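Local atomic coordinates of lysine/ornithine decarboxylase (Vibrio vulnificus, PDB entry 2PLJ), a protein that decarboxylates lysine and ornithine to cadaverine and putrescine, using pyridoxal phosphate as cofactor in a beta/alpha-barrel. Residues A[213-218]-A[223-228]; A[255-258]-A[263-266]; A[74-79]-A[269-274]. All blocks are in the same frame, centred on the assembly; numbering follows the deposited sequence.

Interaction 1: residues A[213-218]-A[223-228]; sequences FHVGSQ and NKYVEA. With P3T ((4-{[(4-aminobutyl)amino]methyl}-5-hydroxy-6-methylpyridin-3-yl)methyl dihydrogen phosphate), chain D.
The loop from F213 to Q218, on the rim of the cofactor site, packs through F213 and V215 against the first turns of helix 223-241. The A228 methyl sits squarely over the face of the F213 ring. Its CB is 3.4 Å from the ring centroid and 8° off the normal, a clear CH-pi contact. The edge of the same ring meets Y225, with F213 CE1 4.0 Å from Y225 CD1. V215 uses both branches. CG2 lies over the Y225 ring, off centre toward the hydroxyl end, and comes within 3.4 Å of Y225 CZ. CG1 turns to the helix backbone near K224 O. The Y225 hydroxyl is hydrogen-bonded to G254 O, and its ring meets that of F256.

The loop follows strand 207-212 of the beta/alpha-barrel and leads into helix 223-241. The side of the loop facing away from the helix serves the bound putrescine adduct P3T. H214 has CG anti to the backbone N (chi1 -176°), which swings its ring across the pyridine of P3T. P3T CAR lies 3.8 Å above the imidazole plane, over its centre, and G216 N lies on the opposite side, toward the rim of the ring. H214 NE2 also gives a weak bond to P3T OAP. S217 OG donates to P3T OAC at 2.6 Å and is also hydrogen-bonded to R293 NH2. A water donates to V215 O at 3.2 Å.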
loop_
_atom_site.group_PDB
_atom_site.type_symbol
_atom_site.label_atom_id
_atom_site.label_comp_id
_atom_site.label_asym_id
_atom_site.label_seq_id
_atom_site.Cartn_x
_atom_site.Cartn_y
_atom_site.Cartn_z
ATOM N N PHE A 213 -1.286 -14.605 23.222
ATOM C CA PHE A 213 -0.087 -13.902 22.825
ATOM C C PHE A 213 0.095 -14.094 21.328
ATOM O O PHE A 213 -0.551 -14.976 20.729
ATOM C CB PHE A 213 1.139 -14.417 23.593
ATOM C CG PHE A 213 1.451 -15.885 23.341
ATOM C CD1 PHE A 213 2.093 -16.284 22.143
ATOM C CD2 PHE A 213 1.102 -16.855 24.292
ATOM C CE1 PHE A 213 2.376 -17.653 21.909
ATOM C CE2 PHE A 213 1.364 -18.210 24.079
ATOM C CZ PHE A 213 2.023 -18.625 22.909
ATOM N N HIS A 214 1.003 -13.317 20.744
ATOM C CA HIS A 214 1.339 -13.495 19.308
ATOM C C HIS A 214 2.814 -13.210 19.203
ATOM O O HIS A 214 3.256 -12.082 19.490
ATOM C CB HIS A 214 0.516 -12.564 18.406
ATOM C CG HIS A 214 0.768 -12.793 16.945
ATOM N ND1 HIS A 214 1.484 -11.921 16.158
ATOM C CD2 HIS A 214 0.386 -13.804 16.135
ATOM C CE1 HIS A 214 1.538 -12.385 14.917
ATOM N NE2 HIS A 214 0.870 -13.527 14.876
ATOM N N VAL A 215 3.592 -14.247 18.905
ATOM C CA VAL A 215 5.061 -14.112 18.924
ATOM C C VAL A 215 5.629 -13.356 17.718
ATOM O O VAL A 215 6.829 -13.012 17.686
ATOM C CB VAL A 215 5.785 -15.471 19.158
ATOM C CG1 VAL A 215 5.404 -16.060 20.544
ATOM C CG2 VAL A 215 5.513 -16.469 18.081
ATOM N N GLY A 216 4.777 -13.114 16.732
ATOM C CA GLY A 216 5.212 -12.407 15.509
ATOM C C GLY A 216 5.059 -13.244 14.241
ATOM O O GLY A 216 5.075 -14.483 14.265
ATOM N N SER A 217 4.927 -12.568 13.111
ATOM C CA SER A 217 4.655 -13.292 11.863
ATOM C C SER A 217 5.947 -13.922 11.283
ATOM O O SER A 217 7.068 -13.382 11.486
ATOM C CB SER A 217 3.937 -12.363 10.862
ATOM O OG SER A 217 3.366 -13.101 9.777
ATOM N N GLN A 218 5.788 -15.067 10.589
ATOM C CA GLN A 218 6.910 -15.830 9.994
ATOM C C GLN A 218 7.987 -16.082 11.061
ATOM O O GLN A 218 9.143 -15.724 10.899
ATOM C CB GLN A 218 7.464 -15.114 8.745
ATOM C CG GLN A 218 8.480 -15.905 7.909
ATOM C CD GLN A 218 7.897 -17.106 7.140
ATOM O OE1 GLN A 218 6.690 -17.403 7.189
ATOM N NE2 GLN A 218 8.769 -17.771 6.385
ATOM N N ASN A 223 10.884 -22.031 19.791
ATOM C CA ASN A 223 11.154 -21.732 21.205
ATOM C C ASN A 223 10.445 -20.464 21.701
ATOM O O ASN A 223 10.133 -20.358 22.874
ATOM C CB ASN A 223 12.656 -21.663 21.502
ATOM C CG ASN A 223 12.949 -21.630 23.003
ATOM O OD1 ASN A 223 12.501 -22.501 23.758
ATOM N ND2 ASN A 223 13.704 -20.624 23.443
ATOM N N LYS A 224 10.179 -19.513 20.797
ATOM C CA LYS A 224 9.343 -18.341 21.145
ATOM C C LYS A 224 7.989 -18.753 21.710
ATOM O O LYS A 224 7.542 -18.216 22.755
ATOM C CB LYS A 224 9.155 -17.400 19.952
ATOM C CG LYS A 224 10.465 -16.781 19.474
ATOM C CD LYS A 224 10.206 -15.629 18.535
ATOM C CE LYS A 224 11.526 -15.060 18.052
ATOM N NZ LYS A 224 11.327 -13.977 17.051
ATOM N N TYR A 225 7.342 -19.710 21.045
ATOM C CA TYR A 225 6.069 -20.250 21.536
ATOM C C TYR A 225 6.215 -20.942 22.883
ATOM O O TYR A 225 5.408 -20.733 23.807
ATOM C CB TYR A 225 5.453 -21.220 20.531
ATOM C CG TYR A 225 5.057 -20.565 19.214
ATOM C CD1 TYR A 225 3.762 -20.067 19.007
ATOM C CD2 TYR A 225 5.990 -20.443 18.176
ATOM C CE1 TYR A 225 3.380 -19.446 17.770
ATOM C CE2 TYR A 225 5.638 -19.826 16.939
ATOM C CZ TYR A 225 4.338 -19.359 16.744
ATOM O OH TYR A 225 4.025 -18.774 15.556
ATOM N N VAL A 226 7.231 -21.790 22.979
ATOM C CA VAL A 226 7.471 -22.544 24.213
ATOM C C VAL A 226 7.619 -21.602 25.422
ATOM O O VAL A 226 6.958 -21.803 26.437
ATOM C CB VAL A 226 8.726 -23.441 24.064
ATOM C CG1 VAL A 226 9.023 -24.174 25.367
ATOM C CG2 VAL A 226 8.514 -24.434 22.902
ATOM N N GLU A 227 8.467 -20.580 25.304
ATOM C CA GLU A 227 8.711 -19.659 26.420
ATOM C C GLU A 227 7.440 -18.914 26.802
ATOM O O GLU A 227 7.173 -18.724 27.999
ATOM C CB GLU A 227 9.816 -18.643 26.112
ATOM C CG GLU A 227 11.225 -19.209 25.885
ATOM C CD GLU A 227 12.306 -18.118 25.907
ATOM O OE1 GLU A 227 12.001 -16.954 25.530
ATOM O OE2 GLU A 227 13.459 -18.423 26.284
ATOM N N ALA A 228 6.680 -18.487 25.788
ATOM C CA ALA A 228 5.399 -17.816 25.995
ATOM C C ALA A 228 4.415 -18.722 26.724
ATOM O O ALA A 228 3.735 -18.291 27.654
ATOM C CB ALA A 228 4.807 -17.326 24.646
HETATM O OAE P3T D . -0.167 -16.541 11.137
HETATM P PAU P3T D . 0.288 -15.063 10.772
HETATM O OAF P3T D . -0.366 -14.614 9.380
HETATM O OAC P3T D . 1.788 -14.831 10.788
HETATM O OAP P3T D . -0.340 -13.997 11.816
HETATM C CAM P3T D . -1.824 -13.906 11.922
HETATM C CAS P3T D . -2.088 -13.016 13.144
HETATM C CAH P3T D . -2.686 -13.694 14.215
HETATM N NAO P3T D . -2.957 -13.038 15.344
HETATM C CAQ P3T D . -2.648 -11.758 15.516
HETATM C CAA P3T D . -2.965 -11.083 16.874
HETATM C CAR P3T D . -2.014 -11.024 14.492
HETATM O OAD P3T D . -1.729 -9.729 14.694
HETATM C CAT P3T D . -1.710 -11.667 13.272
HETATM C CAG P3T D . -1.125 -10.916 12.207
HETATM N NAN P3T D . -0.429 -9.821 12.478
HETATM C CAL P3T D . 0.215 -8.902 11.484
HETATM C CAK P3T D . 1.039 -9.647 10.422
HETATM C CAJ P3T D . 1.549 -8.552 9.433
HETATM C CAI P3T D . 2.390 -9.174 8.312
HETATM N NAB P3T D . 3.062 -8.144 7.485
HETATM O O HOH W 1 9.152 -14.094 15.740
#

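Interaction 2: residues A[255-258]-A[263-266]; sequences GFPV and QVMP. With P3T ((4-{[(4-aminobutyl)amino]methyl}-5-hydroxy-6-methylpyridin-3-yl)methyl dihydrogen phosphate), chain D.
The backbones come nearest at V258 and V264, with CA atoms 6.3 Å apart, where two extended pieces of one loop pass without a direct backbone bond. The loop follows strand 249-251 of the beta/alpha-barrel and ends at P266, the N-cap position of helix 267-278, and its glycine end grips the cofactor phosphate. V264 makes the side-chain contact. Its CG1 comes 3.5 Å from V258 O. Its CG2, set between the backbone N and the carbonyl carbon, lies 3.6 Å from V258 C. Thus both branches rest on the V258 carbonyl, while the V258 side chain itself starts away from this partner and packs toward R293 and F294. P257 adds its ring, with CG 4.2 Å from V264 CG2, and the two side chains meet at a slant.

A water ties the backbones together. It donates to P257 O at 2.8 Å and to M265 O at 2.9 Å, so one molecule satisfies a carbonyl on each piece. The V258 carbonyl takes a further bond from Q218 NE2.

Upstream, F256 is buried against I267 and F270. G255 has a positive phi of 105°, a conformation glycine adopts readily. From there the G255 amide N donates to the phosphate oxygen OAE of P3T at 2.9 Å, nearly straight at 168°.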
loop_
_atom_site.group_PDB
_atom_site.type_symbol
_atom_site.label_atom_id
_atom_site.label_comp_id
_atom_site.label_asym_id
_atom_site.label_seq_id
_atom_site.Cartn_x
_atom_site.Cartn_y
_atom_site.Cartn_z
ATOM N N GLY A 255 1.630 -16.927 13.364
ATOM C CA GLY A 255 3.086 -16.795 13.126
ATOM C C GLY A 255 3.800 -18.016 12.582
ATOM O O GLY A 255 5.006 -17.982 12.357
ATOM N N PHE A 256 3.058 -19.095 12.367
ATOM C CA PHE A 256 3.626 -20.330 11.833
ATOM C C PHE A 256 4.156 -20.005 10.452
ATOM O O PHE A 256 3.488 -19.309 9.674
ATOM C CB PHE A 256 2.540 -21.414 11.762
ATOM C CG PHE A 256 1.792 -21.565 13.058
ATOM C CD1 PHE A 256 2.386 -22.209 14.152
ATOM C CD2 PHE A 256 0.542 -20.948 13.224
ATOM C CE1 PHE A 256 1.690 -22.305 15.375
ATOM C CE2 PHE A 256 -0.153 -21.040 14.440
ATOM C CZ PHE A 256 0.432 -21.725 15.521
ATOM N N PRO A 257 5.392 -20.445 10.177
ATOM C CA PRO A 257 6.088 -20.019 8.965
ATOM C C PRO A 257 5.850 -20.915 7.744
ATOM O O PRO A 257 5.522 -22.104 7.871
ATOM C CB PRO A 257 7.568 -20.087 9.398
ATOM C CG PRO A 257 7.606 -21.341 10.282
ATOM C CD PRO A 257 6.256 -21.264 11.057
ATOM N N VAL A 258 6.068 -20.335 6.568
ATOM C CA VAL A 258 6.008 -21.093 5.310
ATOM C C VAL A 258 7.265 -20.827 4.490
ATOM O O VAL A 258 8.001 -19.868 4.743
ATOM C CB VAL A 258 4.764 -20.712 4.473
ATOM C CG1 VAL A 258 3.503 -20.944 5.261
ATOM C CG2 VAL A 258 4.853 -19.283 3.986
ATOM N N GLN A 263 14.226 -22.522 2.973
ATOM C CA GLN A 263 13.550 -23.621 3.661
ATOM C C GLN A 263 13.291 -23.246 5.127
ATOM O O GLN A 263 14.196 -22.771 5.827
ATOM C CB GLN A 263 14.411 -24.900 3.565
ATOM C CG GLN A 263 13.991 -26.063 4.474
ATOM C CD GLN A 263 12.665 -26.708 4.063
ATOM O OE1 GLN A 263 12.222 -26.594 2.912
ATOM N NE2 GLN A 263 12.030 -27.400 5.014
ATOM N N VAL A 264 12.053 -23.443 5.575
ATOM C CA VAL A 264 11.703 -23.298 6.991
ATOM C C VAL A 264 11.419 -24.679 7.577
ATOM O O VAL A 264 11.232 -25.645 6.838
ATOM C CB VAL A 264 10.492 -22.343 7.239
ATOM C CG1 VAL A 264 10.746 -20.963 6.591
ATOM C CG2 VAL A 264 9.170 -22.970 6.747
ATOM N N MET A 265 11.393 -24.772 8.906
ATOM C CA MET A 265 11.140 -26.040 9.566
ATOM C C MET A 265 9.769 -26.581 9.162
ATOM O O MET A 265 8.778 -25.837 9.205
ATOM C CB MET A 265 11.179 -25.839 11.077
ATOM C CG MET A 265 11.714 -26.995 11.856
ATOM S SD MET A 265 11.614 -26.570 13.604
ATOM C CE MET A 265 12.670 -25.129 13.668
ATOM N N PRO A 266 9.701 -27.864 8.754
ATOM C CA PRO A 266 8.420 -28.533 8.484
ATOM C C PRO A 266 7.443 -28.378 9.659
ATOM O O PRO A 266 7.872 -28.391 10.829
ATOM C CB PRO A 266 8.824 -29.993 8.328
ATOM C CG PRO A 266 10.235 -29.924 7.787
ATOM C CD PRO A 266 10.855 -28.760 8.506
HETATM O OAE P3T D . -0.167 -16.541 11.137
HETATM P PAU P3T D . 0.288 -15.063 10.772
HETATM O OAF P3T D . -0.366 -14.614 9.380
HETATM O OAC P3T D . 1.788 -14.831 10.788
HETATM O OAP P3T D . -0.340 -13.997 11.816
HETATM C CAM P3T D . -1.824 -13.906 11.922
HETATM C CAS P3T D . -2.088 -13.016 13.144
HETATM C CAH P3T D . -2.686 -13.694 14.215
HETATM N NAO P3T D . -2.957 -13.038 15.344
HETATM C CAQ P3T D . -2.648 -11.758 15.516
HETATM C CAA P3T D . -2.965 -11.083 16.874
HETATM C CAR P3T D . -2.014 -11.024 14.492
HETATM O OAD P3T D . -1.729 -9.729 14.694
HETATM C CAT P3T D . -1.710 -11.667 13.272
HETATM C CAG P3T D . -1.125 -10.916 12.207
HETATM N NAN P3T D . -0.429 -9.821 12.478
HETATM C CAL P3T D . 0.215 -8.902 11.484
HETATM C CAK P3T D . 1.039 -9.647 10.422
HETATM C CAJ P3T D . 1.549 -8.552 9.433
HETATM C CAI P3T D . 2.390 -9.174 8.312
HETATM N NAB P3T D . 3.062 -8.144 7.485
HETATM O O HOH W 2 6.158 -24.779 8.618
#

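Interaction 3: residues A[74-79]-A[269-274]; sequences NALPNV and QFCAPI
C271 is the first residue of 269-274 to touch the other segment, and A75 and L76 receive it. Its CB presses on the A75 carbonyl, 3.3 Å from A75 O. Its SG is anti to the carbonyl carbon (chi1 -66°), which lays the sulfur along the aliphatic groups of the partner. SG comes 3.6 Å from L76 CG and 4.0 Å from A75 CB. The sulfur touches both a leucine branch point and an alanine methyl. The CA atoms of A75 and C271 are 5.9 Å apart, the nearest across the two segments, so the backbones come close where the small residues meet.

The contact joins the end of helix 62-75 and the turn after it to helix 267-278, on the outside of the beta/alpha-barrel. Helix 62-75 ends at A75, and L76 opens a type II beta turn to V79 that leads into strand 79-84. Helix 267-278 leads on to strand 286-289, which lies beside strand 79-84 in the barrel sheet.

Next along the second segment, P273 has no N-H to offer the turn before, and the helix is kinked there. P273 touches V226 of helix 223-241.

I274 returns to the interface one turn after C271. Its CG2 branch, anti to the backbone N, meets L76 CD2 at 3.9 Å. The same L76 methyl is 3.9 Å from C271 CB, so it bridges the two successive positions on this face of the helix. I274 is buried, and it also touches Y225 and I229. L76 has further neighbours in N275 and F256.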
loop_
_atom_site.group_PDB
_atom_site.type_symbol
_atom_site.label_atom_id
_atom_site.label_comp_id
_atom_site.label_asym_id
_atom_site.label_seq_id
_atom_site.Cartn_x
_atom_site.Cartn_y
_atom_site.Cartn_z
ATOM N N ASN A 74 -3.010 -31.397 11.930
ATOM C CA ASN A 74 -2.276 -32.604 12.272
ATOM C C ASN A 74 -1.015 -32.325 13.101
ATOM O O ASN A 74 -0.623 -33.141 13.951
ATOM C CB ASN A 74 -1.990 -33.456 11.029
ATOM C CG ASN A 74 -1.920 -34.940 11.372
ATOM O OD1 ASN A 74 -0.900 -35.428 11.867
ATOM N ND2 ASN A 74 -3.038 -35.649 11.187
ATOM N N ALA A 75 -0.409 -31.160 12.873
ATOM C CA ALA A 75 0.792 -30.711 13.596
ATOM C C ALA A 75 0.467 -30.231 15.027
ATOM O O ALA A 75 1.311 -30.320 15.940
ATOM C CB ALA A 75 1.503 -29.599 12.813
ATOM N N LEU A 76 -0.758 -29.760 15.228
ATOM C CA LEU A 76 -1.161 -29.136 16.489
ATOM C C LEU A 76 -2.486 -29.722 16.915
ATOM O O LEU A 76 -3.540 -29.062 16.820
ATOM C CB LEU A 76 -1.308 -27.615 16.345
ATOM C CG LEU A 76 -0.185 -26.618 16.454
ATOM C CD1 LEU A 76 -0.812 -25.239 16.136
ATOM C CD2 LEU A 76 0.507 -26.627 17.839
ATOM N N PRO A 77 -2.445 -30.981 17.366
ATOM C CA PRO A 77 -3.676 -31.629 17.720
ATOM C C PRO A 77 -4.216 -30.987 18.990
ATOM O O PRO A 77 -3.441 -30.449 19.787
ATOM C CB PRO A 77 -3.260 -33.089 17.948
ATOM C CG PRO A 77 -1.828 -33.028 18.317
ATOM C CD PRO A 77 -1.272 -31.860 17.523
ATOM N N ASN A 78 -5.526 -31.013 19.134
ATOM C CA ASN A 78 -6.189 -30.454 20.313
ATOM C C ASN A 78 -6.003 -28.947 20.452
ATOM O O ASN A 78 -5.920 -28.435 21.562
ATOM C CB ASN A 78 -5.713 -31.161 21.595
ATOM C CG ASN A 78 -5.989 -32.630 21.553
ATOM O OD1 ASN A 78 -5.072 -33.446 21.643
ATOM N ND2 ASN A 78 -7.261 -32.988 21.355
ATOM N N VAL A 79 -5.866 -28.258 19.326
ATOM C CA VAL A 79 -5.855 -26.792 19.301
ATOM C C VAL A 79 -6.897 -26.338 18.271
ATOM O O VAL A 79 -6.876 -26.795 17.117
ATOM C CB VAL A 79 -4.441 -26.241 18.911
ATOM C CG1 VAL A 79 -4.459 -24.725 18.684
ATOM C CG2 VAL A 79 -3.397 -26.685 19.962
ATOM N N GLN A 269 7.506 -30.767 12.837
ATOM C CA GLN A 269 8.722 -30.576 13.632
ATOM C C GLN A 269 8.671 -29.249 14.383
ATOM O O GLN A 269 9.051 -29.186 15.571
ATOM C CB GLN A 269 9.959 -30.632 12.749
ATOM C CG GLN A 269 10.256 -32.011 12.216
ATOM C CD GLN A 269 11.260 -31.957 11.090
ATOM O OE1 GLN A 269 12.166 -31.107 11.080
ATOM N NE2 GLN A 269 11.097 -32.851 10.117
ATOM N N PHE A 270 8.180 -28.217 13.687
ATOM C CA PHE A 270 7.972 -26.900 14.282
ATOM C C PHE A 270 7.082 -26.976 15.497
ATOM O O PHE A 270 7.427 -26.411 16.537
ATOM C CB PHE A 270 7.372 -25.932 13.260
ATOM C CG PHE A 270 7.373 -24.511 13.711
ATOM C CD1 PHE A 270 8.471 -23.681 13.427
ATOM C CD2 PHE A 270 6.263 -23.979 14.381
ATOM C CE1 PHE A 270 8.476 -22.342 13.804
ATOM C CE2 PHE A 270 6.234 -22.643 14.761
ATOM C CZ PHE A 270 7.329 -21.804 14.467
ATOM N N CYS A 271 5.973 -27.712 15.391
ATOM C CA CYS A 271 4.967 -27.734 16.466
ATOM C C CYS A 271 5.261 -28.716 17.605
ATOM O O CYS A 271 4.625 -28.634 18.648
ATOM C CB CYS A 271 3.572 -27.971 15.896
ATOM S SG CYS A 271 3.032 -26.572 14.853
ATOM N N ALA A 272 6.160 -29.666 17.356
ATOM C CA ALA A 272 6.568 -30.671 18.363
ATOM C C ALA A 272 6.852 -30.051 19.754
ATOM O O ALA A 272 6.211 -30.454 20.745
ATOM C CB ALA A 272 7.766 -31.519 17.838
ATOM N N PRO A 273 7.799 -29.077 19.847
ATOM C CA PRO A 273 8.072 -28.459 21.171
ATOM C C PRO A 273 6.906 -27.648 21.705
ATOM O O PRO A 273 6.745 -27.535 22.921
ATOM C CB PRO A 273 9.286 -27.541 20.924
ATOM C CG PRO A 273 9.459 -27.443 19.469
ATOM C CD PRO A 273 8.692 -28.550 18.795
ATOM N N ILE A 274 6.092 -27.107 20.798
ATOM C CA ILE A 274 4.870 -26.397 21.179
ATOM C C ILE A 274 3.912 -27.371 21.883
ATOM O O ILE A 274 3.457 -27.115 23.018
ATOM C CB ILE A 274 4.174 -25.744 19.945
ATOM C CG1 ILE A 274 5.156 -24.796 19.208
ATOM C CG2 ILE A 274 2.934 -25.007 20.404
ATOM C CD1 ILE A 274 4.543 -24.036 18.031
#

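How the interactions relate
From the N terminus, residues 74-79 come first, at the end of helix 62-75. Their partner, 269-274, comes last, so interaction 3 closes a long loop that spans most of the barrel. Interactions 1 and 2 both fall within it. They are short local closures in series, 213-218 with 223-228 and then 255-258 with 263-266, and none of the three crosses another. Interactions 1 and 2 follow the barrel strands 207-212 and 249-251, and both reach P3T. In interaction 3, F270 of helix 267-278 packs on Y225 and on P257; separately, L76 from 74-79 meets F256. Together they connect the phosphate end of the site to the outer helix layer.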